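Putative phosphomannomutase (Thermus thermophilus, PDB 1TUO) probably acts as a magnesium-dependent phosphosugar mutase of the phosphohexose mutase family, moving a phosphate group between positions on a sugar. Local coordinates at residues Ala159-Leu164 against Leu197-Leu202; Gly195-Arg198 against Glu203-Val206; Val255-Val258 against Phe264-Pro267; Lys289-Thr294 against Asp414-Val419; Gly418-Trp421 against Ala426-Leu429. All coordinates share one frame; numbering follows the deposited sequence.

Interaction 1: Ala159-Leu164 against Leu197-Leu202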
loop_
_atom_site.group_PDB
_atom_site.type_symbol
_atom_site.label_atom_id
_atom_site.label_comp_id
_atom_site.label_asym_id
_atom_site.label_seq_id
_atom_site.Cartn_x
_atom_site.Cartn_y
_atom_site.Cartn_z
ATOM N N ALA A 159 16.606 6.140 11.414
ATOM C CA ALA A 159 16.673 7.095 10.313
ATOM C C ALA A 159 15.308 7.229 9.641
ATOM O O ALA A 159 14.926 8.317 9.210
ATOM C CB ALA A 159 17.722 6.656 9.295
ATOM N N TYR A 160 14.585 6.116 9.545
ATOM C CA TYR A 160 13.255 6.120 8.942
ATOM C C TYR A 160 12.325 6.982 9.796
ATOM O O TYR A 160 11.525 7.754 9.269
ATOM C CB TYR A 160 12.720 4.688 8.850
ATOM C CG TYR A 160 11.299 4.575 8.326
ATOM C CD1 TYR A 160 10.952 5.056 7.055
ATOM C CD2 TYR A 160 10.301 3.987 9.100
ATOM C CE1 TYR A 160 9.634 4.951 6.575
ATOM C CE2 TYR A 160 8.991 3.876 8.631
ATOM C CZ TYR A 160 8.663 4.361 7.374
ATOM O OH TYR A 160 7.357 4.264 6.934
ATOM N N PHE A 161 12.437 6.852 11.113
ATOM C CA PHE A 161 11.604 7.642 12.011
ATOM C C PHE A 161 11.920 9.126 11.848
ATOM O O PHE A 161 11.018 9.967 11.847
ATOM C CB PHE A 161 11.820 7.218 13.470
ATOM C CG PHE A 161 11.300 5.839 13.794
ATOM C CD1 PHE A 161 10.168 5.332 13.160
ATOM C CD2 PHE A 161 11.927 5.061 14.762
ATOM C CE1 PHE A 161 9.669 4.072 13.486
ATOM C CE2 PHE A 161 11.436 3.801 15.097
ATOM C CZ PHE A 161 10.304 3.305 14.456
ATOM N N GLU A 162 13.202 9.449 11.708
ATOM C CA GLU A 162 13.604 10.839 11.524
ATOM C C GLU A 162 13.025 11.400 10.233
ATOM O O GLU A 162 12.645 12.566 10.169
ATOM C CB GLU A 162 15.130 10.957 11.502
ATOM C CG GLU A 162 15.751 10.977 12.881
ATOM C CD GLU A 162 15.320 12.197 13.680
ATOM O OE1 GLU A 162 14.713 12.024 14.756
ATOM O OE2 GLU A 162 15.588 13.330 13.227
ATOM N N ALA A 163 12.967 10.566 9.202
ATOM C CA ALA A 163 12.419 10.996 7.923
ATOM C C ALA A 163 10.923 11.271 8.074
ATOM O O ALA A 163 10.418 12.272 7.562
ATOM C CB ALA A 163 12.654 9.926 6.869
ATOM N N LEU A 164 10.225 10.376 8.776
ATOM C CA LEU A 164 8.787 10.521 9.000
ATOM C C LEU A 164 8.486 11.823 9.728
ATOM O O LEU A 164 7.584 12.569 9.343
ATOM C CB LEU A 164 8.247 9.346 9.827
ATOM C CG LEU A 164 8.151 7.980 9.139
ATOM C CD1 LEU A 164 7.692 6.932 10.138
ATOM C CD2 LEU A 164 7.176 8.064 7.966
ATOM N N LEU A 197 6.663 7.134 17.811
ATOM C CA LEU A 197 6.203 8.018 18.874
ATOM C C LEU A 197 7.225 8.102 20.000
ATOM O O LEU A 197 7.539 9.193 20.489
ATOM C CB LEU A 197 4.861 7.525 19.416
ATOM C CG LEU A 197 3.696 7.606 18.423
ATOM C CD1 LEU A 197 2.484 6.879 18.987
ATOM C CD2 LEU A 197 3.364 9.066 18.127
ATOM N N ARG A 198 7.737 6.949 20.415
ATOM C CA ARG A 198 8.731 6.912 21.476
ATOM C C ARG A 198 9.966 7.655 20.985
ATOM O O ARG A 198 10.654 8.317 21.761
ATOM C CB ARG A 198 9.080 5.461 21.820
ATOM C CG ARG A 198 10.334 5.294 22.666
ATOM C CD ARG A 198 11.313 4.385 21.943
ATOM N NE ARG A 198 11.612 4.905 20.610
ATOM C CZ ARG A 198 12.107 4.177 19.614
ATOM N NH1 ARG A 198 12.361 2.886 19.790
ATOM N NH2 ARG A 198 12.348 4.744 18.439
ATOM N N HIS A 199 10.226 7.556 19.685
ATOM C CA HIS A 199 11.374 8.213 19.072
ATOM C C HIS A 199 11.309 9.737 19.172
ATOM O O HIS A 199 12.334 10.398 19.364
ATOM C CB HIS A 199 11.482 7.821 17.599
ATOM C CG HIS A 199 12.594 8.510 16.871
ATOM N ND1 HIS A 199 13.907 8.095 16.953
ATOM C CD2 HIS A 199 12.592 9.589 16.054
ATOM C CE1 HIS A 199 14.663 8.888 16.217
ATOM N NE2 HIS A 199 13.890 9.803 15.660
ATOM N N VAL A 200 10.108 10.290 19.028
ATOM C CA VAL A 200 9.920 11.736 19.093
ATOM C C VAL A 200 9.423 12.219 20.457
ATOM O O VAL A 200 9.075 13.388 20.613
ATOM C CB VAL A 200 8.932 12.220 18.012
ATOM C CG1 VAL A 200 9.532 12.019 16.629
ATOM C CG2 VAL A 200 7.616 11.468 18.135
ATOM N N GLY A 201 9.383 11.312 21.429
ATOM C CA GLY A 201 8.948 11.627 22.789
ATOM C C GLY A 201 7.463 11.972 22.924
ATOM O O GLY A 201 7.070 12.695 23.841
ATOM N N LEU A 202 6.639 11.459 22.017
ATOM C CA LEU A 202 5.205 11.724 22.079
ATOM C C LEU A 202 4.526 10.652 22.917
ATOM O O LEU A 202 4.564 9.466 22.584
ATOM C CB LEU A 202 4.608 11.773 20.670
ATOM C CG LEU A 202 4.851 13.086 19.913
ATOM C CD1 LEU A 202 4.123 13.061 18.578
ATOM C CD2 LEU A 202 4.393 14.265 20.756
#
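Arg198 and His199, in the last turn of helix 192-199, carry this contact, reaching over to Phe161 and Glu162 on helix 157-165. Arg198 comes first: its chain, bent at chi2 and chi3, lays NH2 at 3.6 Å from CE2 of Phe161. The guanidinium plane stands 76° from the phenyl plane, and the same NH2 forms a salt bridge with Glu158, one turn back on helix 157-165. His199 follows, with CG anti to the backbone N (chi1 177°), which sends the imidazole across to the other helix. One ring face receives CB of Phe161, a CH-pi contact 3.8 Å from the ring centroid and 20° off its normal. The two aromatic rings themselves meet obliquely, with centroids 5.6 Å apart. At the imidazole edge NE2 donates to OE1 of Glu162 over 2.5 Å, meeting the lone pair that faces away from the other carboxylate oxygen; OE1 sits slightly out of the ring plane. OE2 of Glu162 pairs with Lys165, and ND1 of His199 has a weak bond to Glu158. Beyond His199 the helix closes in a Schellman motif, with Leu202 N bonded to Leu197 O and Gly201, at positive phi, as the C-prime residue. With carboxylates near both ring nitrogens, the imidazole is likely to be stabilised in its protonated form, giving this helix pair of the second alpha/beta/alpha domain a partly charged seam.

Interaction 2: Gly195-Arg198 against Glu203-Val206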
loop_
_atom_site.group_PDB
_atom_site.type_symbol
_atom_site.label_atom_id
_atom_site.label_comp_id
_atom_site.label_asym_id
_atom_site.label_seq_id
_atom_site.Cartn_x
_atom_site.Cartn_y
_atom_site.Cartn_z
ATOM N N GLY A 195 7.216 2.746 18.061
ATOM C CA GLY A 195 8.601 3.132 17.890
ATOM C C GLY A 195 8.751 4.592 17.501
ATOM O O GLY A 195 9.506 5.326 18.135
ATOM N N PHE A 196 8.034 5.018 16.465
ATOM C CA PHE A 196 8.111 6.404 16.011
ATOM C C PHE A 196 7.756 7.403 17.108
ATOM O O PHE A 196 8.444 8.409 17.292
ATOM C CB PHE A 196 7.175 6.652 14.828
ATOM C CG PHE A 196 7.003 8.109 14.501
ATOM C CD1 PHE A 196 7.986 8.799 13.799
ATOM C CD2 PHE A 196 5.890 8.810 14.958
ATOM C CE1 PHE A 196 7.864 10.167 13.559
ATOM C CE2 PHE A 196 5.756 10.179 14.725
ATOM C CZ PHE A 196 6.747 10.859 14.024
ATOM N N LEU A 197 6.663 7.134 17.811
ATOM C CA LEU A 197 6.203 8.018 18.874
ATOM C C LEU A 197 7.225 8.102 20.000
ATOM O O LEU A 197 7.539 9.193 20.489
ATOM C CB LEU A 197 4.861 7.525 19.416
ATOM C CG LEU A 197 3.696 7.606 18.423
ATOM C CD1 LEU A 197 2.484 6.879 18.987
ATOM C CD2 LEU A 197 3.364 9.066 18.127
ATOM N N ARG A 198 7.737 6.949 20.415
ATOM C CA ARG A 198 8.731 6.912 21.476
ATOM C C ARG A 198 9.966 7.655 20.985
ATOM O O ARG A 198 10.654 8.317 21.761
ATOM C CB ARG A 198 9.080 5.461 21.820
ATOM C CG ARG A 198 10.334 5.294 22.666
ATOM C CD ARG A 198 11.313 4.385 21.943
ATOM N NE ARG A 198 11.612 4.905 20.610
ATOM C CZ ARG A 198 12.107 4.177 19.614
ATOM N NH1 ARG A 198 12.361 2.886 19.790
ATOM N NH2 ARG A 198 12.348 4.744 18.439
ATOM N N GLU A 203 3.900 11.077 24.010
ATOM C CA GLU A 203 3.241 10.148 24.916
ATOM C C GLU A 203 1.837 9.757 24.486
ATOM O O GLU A 203 0.895 9.825 25.276
ATOM C CB GLU A 203 3.210 10.736 26.328
ATOM C CG GLU A 203 4.590 11.104 26.857
ATOM C CD GLU A 203 5.515 9.906 26.979
ATOM O OE1 GLU A 203 6.744 10.115 27.034
ATOM O OE2 GLU A 203 5.018 8.758 27.033
ATOM N N ILE A 204 1.697 9.359 23.227
ATOM C CA ILE A 204 0.406 8.928 22.713
ATOM C C ILE A 204 0.369 7.419 22.927
ATOM O O ILE A 204 1.255 6.698 22.470
ATOM C CB ILE A 204 0.257 9.240 21.212
ATOM C CG1 ILE A 204 0.255 10.757 20.996
ATOM C CG2 ILE A 204 -1.029 8.613 20.674
ATOM C CD1 ILE A 204 0.113 11.180 19.543
ATOM N N PRO A 205 -0.648 6.922 23.638
ATOM C CA PRO A 205 -0.735 5.480 23.882
ATOM C C PRO A 205 -1.115 4.645 22.661
ATOM O O PRO A 205 -2.074 4.953 21.959
ATOM C CB PRO A 205 -1.774 5.388 24.997
ATOM C CG PRO A 205 -2.688 6.530 24.684
ATOM C CD PRO A 205 -1.715 7.641 24.355
ATOM N N VAL A 206 -0.350 3.590 22.414
ATOM C CA VAL A 206 -0.625 2.693 21.302
ATOM C C VAL A 206 -0.827 1.299 21.859
ATOM O O VAL A 206 0.066 0.741 22.502
ATOM C CB VAL A 206 0.531 2.670 20.276
ATOM C CG1 VAL A 206 0.330 1.527 19.282
ATOM C CG2 VAL A 206 0.585 3.995 19.531
#
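Leu197 overlaps Ile204 and Val206 with its two methyl ends, joining helix 192-199 to the chain that leads into strand 206-209. This is a helix-to-strand connection in the second alpha/beta/alpha domain, where the chain turns back beside the helix it has just left and enters an outermost strand of the sheet. The backbones keep some distance, with CA of Leu197 and CA of Ile204 7.0 Å apart, and no hydrogen bond crosses between the segments; the contact is apolar. Leu197 holds CG anti to its carbonyl carbon (chi1 -66°), and the fork beyond divides the work. CD2 faces CD1 of Ile204 at 4.1 Å, whereas CD1 lies 3.9 Å from CB of the same isoleucine, whose side chain crosses that of Leu197 at about a right angle. Ile204 also packs on Phe176 and on Leu356 of helix 348-362. Val206, already in the strand, presents its CG2 branch, and the methyl pair Leu197 CD1 to Val206 CG2 is tight at 3.5 Å.

Interaction 3: Val255-Val258 against Phe264-Pro267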
loop_
_atom_site.group_PDB
_atom_site.type_symbol
_atom_site.label_atom_id
_atom_site.label_comp_id
_atom_site.label_asym_id
_atom_site.label_seq_id
_atom_site.Cartn_x
_atom_site.Cartn_y
_atom_site.Cartn_z
ATOM N N VAL A 255 -3.137 0.308 4.579
ATOM C CA VAL A 255 -3.779 0.325 5.884
ATOM C C VAL A 255 -5.294 0.266 5.772
ATOM O O VAL A 255 -5.878 0.658 4.756
ATOM C CB VAL A 255 -3.414 1.593 6.699
ATOM C CG1 VAL A 255 -1.923 1.652 6.937
ATOM C CG2 VAL A 255 -3.896 2.836 5.974
ATOM N N GLY A 256 -5.916 -0.254 6.824
ATOM C CA GLY A 256 -7.361 -0.330 6.900
ATOM C C GLY A 256 -7.693 0.303 8.240
ATOM O O GLY A 256 -6.861 0.286 9.152
ATOM N N VAL A 257 -8.886 0.865 8.377
ATOM C CA VAL A 257 -9.260 1.521 9.624
ATOM C C VAL A 257 -10.540 0.969 10.253
ATOM O O VAL A 257 -11.502 0.655 9.552
ATOM C CB VAL A 257 -9.443 3.043 9.393
ATOM C CG1 VAL A 257 -10.000 3.710 10.640
ATOM C CG2 VAL A 257 -8.105 3.675 9.015
ATOM N N VAL A 258 -10.542 0.854 11.577
ATOM C CA VAL A 258 -11.725 0.390 12.302
ATOM C C VAL A 258 -12.057 1.431 13.361
ATOM O O VAL A 258 -11.205 1.812 14.170
ATOM C CB VAL A 258 -11.503 -0.975 12.977
ATOM C CG1 VAL A 258 -12.755 -1.376 13.762
ATOM C CG2 VAL A 258 -11.198 -2.030 11.918
ATOM N N PHE A 264 -16.043 -0.318 9.956
ATOM C CA PHE A 264 -14.944 -0.267 9.002
ATOM C C PHE A 264 -14.929 1.080 8.276
ATOM O O PHE A 264 -15.969 1.583 7.846
ATOM C CB PHE A 264 -15.075 -1.401 7.987
ATOM C CG PHE A 264 -13.932 -1.481 7.022
ATOM C CD1 PHE A 264 -12.634 -1.698 7.480
ATOM C CD2 PHE A 264 -14.149 -1.338 5.657
ATOM C CE1 PHE A 264 -11.571 -1.770 6.593
ATOM C CE2 PHE A 264 -13.094 -1.409 4.760
ATOM C CZ PHE A 264 -11.802 -1.625 5.229
ATOM N N PHE A 265 -13.737 1.654 8.151
ATOM C CA PHE A 265 -13.525 2.939 7.481
ATOM C C PHE A 265 -12.630 2.551 6.299
ATOM O O PHE A 265 -11.426 2.318 6.470
ATOM C CB PHE A 265 -12.806 3.881 8.458
ATOM C CG PHE A 265 -12.802 5.331 8.047
ATOM C CD1 PHE A 265 -13.961 6.102 8.116
ATOM C CD2 PHE A 265 -11.616 5.942 7.657
ATOM C CE1 PHE A 265 -13.930 7.464 7.809
ATOM C CE2 PHE A 265 -11.577 7.297 7.351
ATOM C CZ PHE A 265 -12.736 8.062 7.428
ATOM N N ASN A 266 -13.219 2.484 5.106
ATOM C CA ASN A 266 -12.505 2.031 3.912
ATOM C C ASN A 266 -11.492 2.968 3.250
ATOM O O ASN A 266 -11.403 4.147 3.583
ATOM C CB ASN A 266 -13.514 1.525 2.864
ATOM C CG ASN A 266 -14.265 2.645 2.174
ATOM O OD1 ASN A 266 -13.709 3.709 1.910
ATOM N ND2 ASN A 266 -15.531 2.397 1.851
ATOM N N PRO A 267 -10.699 2.435 2.303
ATOM C CA PRO A 267 -9.680 3.204 1.584
ATOM C C PRO A 267 -10.147 4.498 0.933
ATOM O O PRO A 267 -9.392 5.466 0.877
ATOM C CB PRO A 267 -9.161 2.204 0.562
ATOM C CG PRO A 267 -9.220 0.918 1.335
ATOM C CD PRO A 267 -10.591 1.001 1.967
HETATM O O HOH W 1 -9.173 1.392 5.013
#
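Val257 and Phe265 form the antiparallel hydrogen-bonded pair of the hairpin made by strands 255-259 and 263-265, and their backbones supply the polar part of the contact. Phe265 N donates to Val257 O over 2.8 Å at an N-H...O angle of 166°. The return bond, from Val257 N to Phe265 O, is weak at 3.5 Å. A water sits beside this widening rung: it donates to Phe265 O at 2.8 Å and has weak bonds to Val255 O and Val257 N.

Side-chain packing differs on the two faces of the sheet. On one, the side chains of Val257 and Phe265 lie side by side and point the same way, with Val257 CG1 3.6 Å from Phe265 CB; Val270 of helix 267-280 packs against both. On the other, Phe264 and Val258 form the non-hydrogen-bonded pair. Phe264 has CG anti to its backbone N (chi1 -176°), which brings the ring back toward the neighbouring strand, which it meets obliquely. Its CD1 comes to 3.3 Å from Val257 O, and CE1 lies 4.5 Å from Gly256 CA. With the ring cut back to an alanine, Gly256 and the carbonyl of Val257 would probably lose their aromatic neighbour, and a gap would open toward Pro226 and Leu229. The chemistry thus implies one firm direct rung, with water supplementing the weaker one where the strands begin to part.

Interaction 4: Lys289-Thr294 against Asp414-Val419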
loop_
_atom_site.group_PDB
_atom_site.type_symbol
_atom_site.label_atom_id
_atom_site.label_comp_id
_atom_site.label_asym_id
_atom_site.label_seq_id
_atom_site.Cartn_x
_atom_site.Cartn_y
_atom_site.Cartn_z
ATOM N N LYS A 289 -5.208 9.307 -8.510
ATOM C CA LYS A 289 -5.974 8.136 -8.078
ATOM C C LYS A 289 -6.112 7.127 -9.204
ATOM O O LYS A 289 -6.152 7.503 -10.374
ATOM C CB LYS A 289 -7.380 8.563 -7.628
ATOM C CG LYS A 289 -8.150 9.350 -8.695
ATOM C CD LYS A 289 -9.653 9.459 -8.397
ATOM C CE LYS A 289 -10.455 8.444 -9.213
ATOM N NZ LYS A 289 -11.938 8.648 -9.131
ATOM N N ASN A 290 -6.178 5.840 -8.872
ATOM C CA ASN A 290 -6.361 4.874 -9.943
ATOM C C ASN A 290 -7.845 4.818 -10.303
ATOM O O ASN A 290 -8.689 5.417 -9.626
ATOM C CB ASN A 290 -5.796 3.481 -9.586
ATOM C CG ASN A 290 -6.664 2.692 -8.612
ATOM O OD1 ASN A 290 -7.878 2.882 -8.518
ATOM N ND2 ASN A 290 -6.030 1.758 -7.906
ATOM N N PHE A 291 -8.147 4.102 -11.378
ATOM C CA PHE A 291 -9.494 3.975 -11.927
ATOM C C PHE A 291 -10.612 3.462 -11.011
ATOM O O PHE A 291 -11.785 3.720 -11.273
ATOM C CB PHE A 291 -9.405 3.101 -13.184
ATOM C CG PHE A 291 -10.525 3.302 -14.165
ATOM C CD1 PHE A 291 -10.953 4.582 -14.506
ATOM C CD2 PHE A 291 -11.104 2.207 -14.806
ATOM C CE1 PHE A 291 -11.939 4.773 -15.476
ATOM C CE2 PHE A 291 -12.087 2.386 -15.775
ATOM C CZ PHE A 291 -12.506 3.671 -16.113
ATOM N N ALA A 292 -10.264 2.745 -9.949
ATOM C CA ALA A 292 -11.284 2.195 -9.058
ATOM C C ALA A 292 -11.531 3.016 -7.796
ATOM O O ALA A 292 -12.303 2.613 -6.921
ATOM C CB ALA A 292 -10.922 0.756 -8.686
ATOM N N VAL A 293 -10.877 4.168 -7.702
ATOM C CA VAL A 293 -11.039 5.045 -6.553
ATOM C C VAL A 293 -12.323 5.872 -6.652
ATOM O O VAL A 293 -12.732 6.280 -7.737
ATOM C CB VAL A 293 -9.822 5.999 -6.416
ATOM C CG1 VAL A 293 -10.098 7.064 -5.366
ATOM C CG2 VAL A 293 -8.577 5.197 -6.040
ATOM N N THR A 294 -12.941 6.102 -5.500
ATOM C CA THR A 294 -14.182 6.864 -5.373
ATOM C C THR A 294 -14.194 8.162 -6.165
ATOM O O THR A 294 -13.183 8.864 -6.227
ATOM C CB THR A 294 -14.449 7.235 -3.901
ATOM O OG1 THR A 294 -15.608 8.076 -3.822
ATOM C CG2 THR A 294 -13.251 7.988 -3.318
ATOM N N ASP A 414 -16.730 4.244 -19.564
ATOM C CA ASP A 414 -15.312 4.602 -19.597
ATOM C C ASP A 414 -14.490 3.318 -19.583
ATOM O O ASP A 414 -14.556 2.534 -18.632
ATOM C CB ASP A 414 -14.974 5.487 -18.388
ATOM C CG ASP A 414 -13.565 6.068 -18.446
ATOM O OD1 ASP A 414 -13.306 7.043 -17.706
ATOM O OD2 ASP A 414 -12.719 5.555 -19.210
ATOM N N THR A 415 -13.718 3.099 -20.646
ATOM C CA THR A 415 -12.905 1.895 -20.765
ATOM C C THR A 415 -11.400 2.101 -20.578
ATOM O O THR A 415 -10.595 1.354 -21.131
ATOM C CB THR A 415 -13.143 1.205 -22.138
ATOM O OG1 THR A 415 -12.928 2.147 -23.199
ATOM C CG2 THR A 415 -14.567 0.677 -22.231
ATOM N N LEU A 416 -11.022 3.098 -19.786
ATOM C CA LEU A 416 -9.604 3.371 -19.540
ATOM C C LEU A 416 -8.850 2.121 -19.092
ATOM O O LEU A 416 -7.764 1.825 -19.584
ATOM C CB LEU A 416 -9.449 4.457 -18.469
ATOM C CG LEU A 416 -8.015 4.827 -18.069
ATOM C CD1 LEU A 416 -7.270 5.383 -19.275
ATOM C CD2 LEU A 416 -8.042 5.848 -16.949
ATOM N N ASP A 417 -9.437 1.394 -18.149
ATOM C CA ASP A 417 -8.827 0.187 -17.610
ATOM C C ASP A 417 -9.967 -0.717 -17.158
ATOM O O ASP A 417 -10.471 -0.596 -16.040
ATOM C CB ASP A 417 -7.912 0.561 -16.441
ATOM C CG ASP A 417 -7.232 -0.636 -15.821
ATOM O OD1 ASP A 417 -6.912 -1.595 -16.554
ATOM O OD2 ASP A 417 -7.003 -0.611 -14.593
ATOM N N GLY A 418 -10.366 -1.625 -18.044
ATOM C CA GLY A 418 -11.476 -2.511 -17.757
ATOM C C GLY A 418 -12.675 -1.854 -18.407
ATOM O O GLY A 418 -12.528 -1.201 -19.441
ATOM N N VAL A 419 -13.858 -2.008 -17.820
ATOM C CA VAL A 419 -15.055 -1.387 -18.373
ATOM C C VAL A 419 -15.887 -0.791 -17.244
ATOM O O VAL A 419 -16.334 -1.508 -16.353
ATOM C CB VAL A 419 -15.927 -2.409 -19.137
ATOM C CG1 VAL A 419 -17.082 -1.691 -19.810
ATOM C CG2 VAL A 419 -15.087 -3.158 -20.162
#
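The phenyl ring of Phe291 has CB of Leu416 over one face, 4.0 Å from the centroid and 17° off the normal, and backbone oxygens at its edge. On the opposite face Lys420 makes a cation-pi contact. Asp414 O lies in the ring plane 3.4 Å from CZ, while Asp417 O approaches CD2 at 3.1 Å. The carboxylate of Asp414, turned 70° from the ring plane, brings OD1 to 3.5 Å from CE1. With CG anti to the backbone N (chi1 -157°), the ring extends from the type I turn Asn290-Val293 into the bend between strands 410-414 and 419-423. It thereby joins the third alpha/beta/alpha domain to the C-terminal domain. Both sides are braced by Asx turns: Asn290 OD1 accepts from Ala292 N, and Asp414 OD2 accepts from Leu416 N at 3.0 Å. Replacing Phe291 with a serine would probably open a gap beneath Leu416 CB and remove the aromatic edge from both backbone oxygens. Asp417 O is buried here with no hydrogen-bonding partner, so the weakly positive ring edge may offer it modest compensation. The side chain of Asp417 instead forms a salt bridge through OD2 with Arg431, and that oxygen also accepts from Val313 N.

Interaction 5: Gly418-Trp421 against Ala426-Leu429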
loop_
_atom_site.group_PDB
_atom_site.type_symbol
_atom_site.label_atom_id
_atom_site.label_comp_id
_atom_site.label_asym_id
_atom_site.label_seq_id
_atom_site.Cartn_x
_atom_site.Cartn_y
_atom_site.Cartn_z
ATOM N N GLY A 418 -10.366 -1.625 -18.044
ATOM C CA GLY A 418 -11.476 -2.511 -17.757
ATOM C C GLY A 418 -12.675 -1.854 -18.407
ATOM O O GLY A 418 -12.528 -1.201 -19.441
ATOM N N VAL A 419 -13.858 -2.008 -17.820
ATOM C CA VAL A 419 -15.055 -1.387 -18.373
ATOM C C VAL A 419 -15.887 -0.791 -17.244
ATOM O O VAL A 419 -16.334 -1.508 -16.353
ATOM C CB VAL A 419 -15.927 -2.409 -19.137
ATOM C CG1 VAL A 419 -17.082 -1.691 -19.810
ATOM C CG2 VAL A 419 -15.087 -3.158 -20.162
ATOM N N LYS A 420 -16.088 0.523 -17.281
ATOM C CA LYS A 420 -16.862 1.192 -16.246
ATOM C C LYS A 420 -18.153 1.789 -16.776
ATOM O O LYS A 420 -18.135 2.655 -17.652
ATOM C CB LYS A 420 -16.027 2.301 -15.583
ATOM C CG LYS A 420 -16.759 3.034 -14.458
ATOM C CD LYS A 420 -15.939 4.174 -13.850
ATOM C CE LYS A 420 -14.687 3.676 -13.148
ATOM N NZ LYS A 420 -13.929 4.792 -12.499
ATOM N N TRP A 421 -19.280 1.311 -16.252
ATOM C CA TRP A 421 -20.575 1.842 -16.651
ATOM C C TRP A 421 -20.889 2.999 -15.719
ATOM O O TRP A 421 -20.882 2.850 -14.494
ATOM C CB TRP A 421 -21.669 0.773 -16.559
ATOM C CG TRP A 421 -21.602 -0.246 -17.661
ATOM C CD1 TRP A 421 -20.996 -0.098 -18.876
ATOM C CD2 TRP A 421 -22.197 -1.550 -17.667
ATOM N NE1 TRP A 421 -21.177 -1.226 -19.639
ATOM C CE2 TRP A 421 -21.911 -2.133 -18.921
ATOM C CE3 TRP A 421 -22.946 -2.282 -16.735
ATOM C CZ2 TRP A 421 -22.347 -3.417 -19.269
ATOM C CZ3 TRP A 421 -23.380 -3.561 -17.082
ATOM C CH2 TRP A 421 -23.077 -4.113 -18.339
ATOM N N ALA A 426 -23.957 6.686 -9.319
ATOM C CA ALA A 426 -23.487 5.307 -9.192
ATOM C C ALA A 426 -22.543 4.905 -10.327
ATOM O O ALA A 426 -22.660 5.393 -11.452
ATOM C CB ALA A 426 -24.672 4.351 -9.136
ATOM N N TRP A 427 -21.605 4.015 -10.017
ATOM C CA TRP A 427 -20.643 3.528 -10.996
ATOM C C TRP A 427 -20.382 2.040 -10.783
ATOM O O TRP A 427 -20.285 1.566 -9.648
ATOM C CB TRP A 427 -19.326 4.334 -10.901
ATOM C CG TRP A 427 -18.065 3.513 -10.669
ATOM C CD1 TRP A 427 -17.662 2.400 -11.359
ATOM C CD2 TRP A 427 -17.056 3.746 -9.676
ATOM N NE1 TRP A 427 -16.479 1.925 -10.855
ATOM C CE2 TRP A 427 -16.080 2.732 -9.823
ATOM C CE3 TRP A 427 -16.878 4.713 -8.676
ATOM C CZ2 TRP A 427 -14.949 2.655 -9.007
ATOM C CZ3 TRP A 427 -15.750 4.635 -7.865
ATOM C CH2 TRP A 427 -14.802 3.613 -8.037
ATOM N N VAL A 428 -20.271 1.311 -11.888
ATOM C CA VAL A 428 -20.004 -0.119 -11.850
ATOM C C VAL A 428 -18.829 -0.417 -12.771
ATOM O O VAL A 428 -18.892 -0.154 -13.973
ATOM C CB VAL A 428 -21.221 -0.931 -12.324
ATOM C CG1 VAL A 428 -20.911 -2.414 -12.244
ATOM C CG2 VAL A 428 -22.435 -0.587 -11.472
ATOM N N LEU A 429 -17.767 -0.973 -12.201
ATOM C CA LEU A 429 -16.563 -1.287 -12.958
ATOM C C LEU A 429 -16.282 -2.779 -13.053
ATOM O O LEU A 429 -16.239 -3.475 -12.038
ATOM C CB LEU A 429 -15.355 -0.593 -12.316
ATOM C CG LEU A 429 -13.958 -0.938 -12.846
ATOM C CD1 LEU A 429 -13.803 -0.414 -14.269
ATOM C CD2 LEU A 429 -12.900 -0.324 -11.937
#
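A beta hairpin of the C-terminal domain, formed by strands 419-423 and 426-431, holds this contact; the short strand axes run at 157° to each other and approach to 4.6 Å. Trp421 and Val428 are its hydrogen-bonded pair. Trp421 N donates to Val428 O over 2.7 Å, and Val428 N returns a nearly straight bond of 3.1 Å to Trp421 O (170°). At the adjoining non-hydrogen-bonded pair, Lys420 CB touches Leu429 CD1 at 3.7 Å. The rest of the lysine runs over one face of the Trp427 indole: CG is 3.3 Å from CD1 of Trp427, and CE is 3.7 Å from the centroid of the five-membered ring. A bend at chi3 (-65°) keeps the chain's end over the indole, where NZ makes a cation-pi contact, 4.2 Å from the centroid of that five-membered ring. NZ also donates to Phe291 O, a bond that ties the charged end to the third domain. In the five-stranded antiparallel sheet, strand 410-414 flanks the hairpin beside 419-423, and strand 440-445 flanks it beside 426-431, with Val443 packing on Val428 and Tyr442 on Leu429.

Along the chain the contacts begin in the order 1, 2, 3, 4, 5. Interactions 1 and 2 share Leu197 and Arg198 on helix 192-199, their centres 9 Å apart, and both lie in the second alpha/beta/alpha domain. Interaction 3, about 24 Å between centres from interaction 1, pairs the last two strands of that domain's sheet and runs directly into helix 267-280. The centres of interactions 4 and 5 are 7 Å apart; the two share Gly418 and Val419 and touch directly where Trp427 packs on the turn 290-293. They lie across the chain's centre from interactions 1 and 2, so the series passes from within domain II to the junction of domain III with the C-terminal domain.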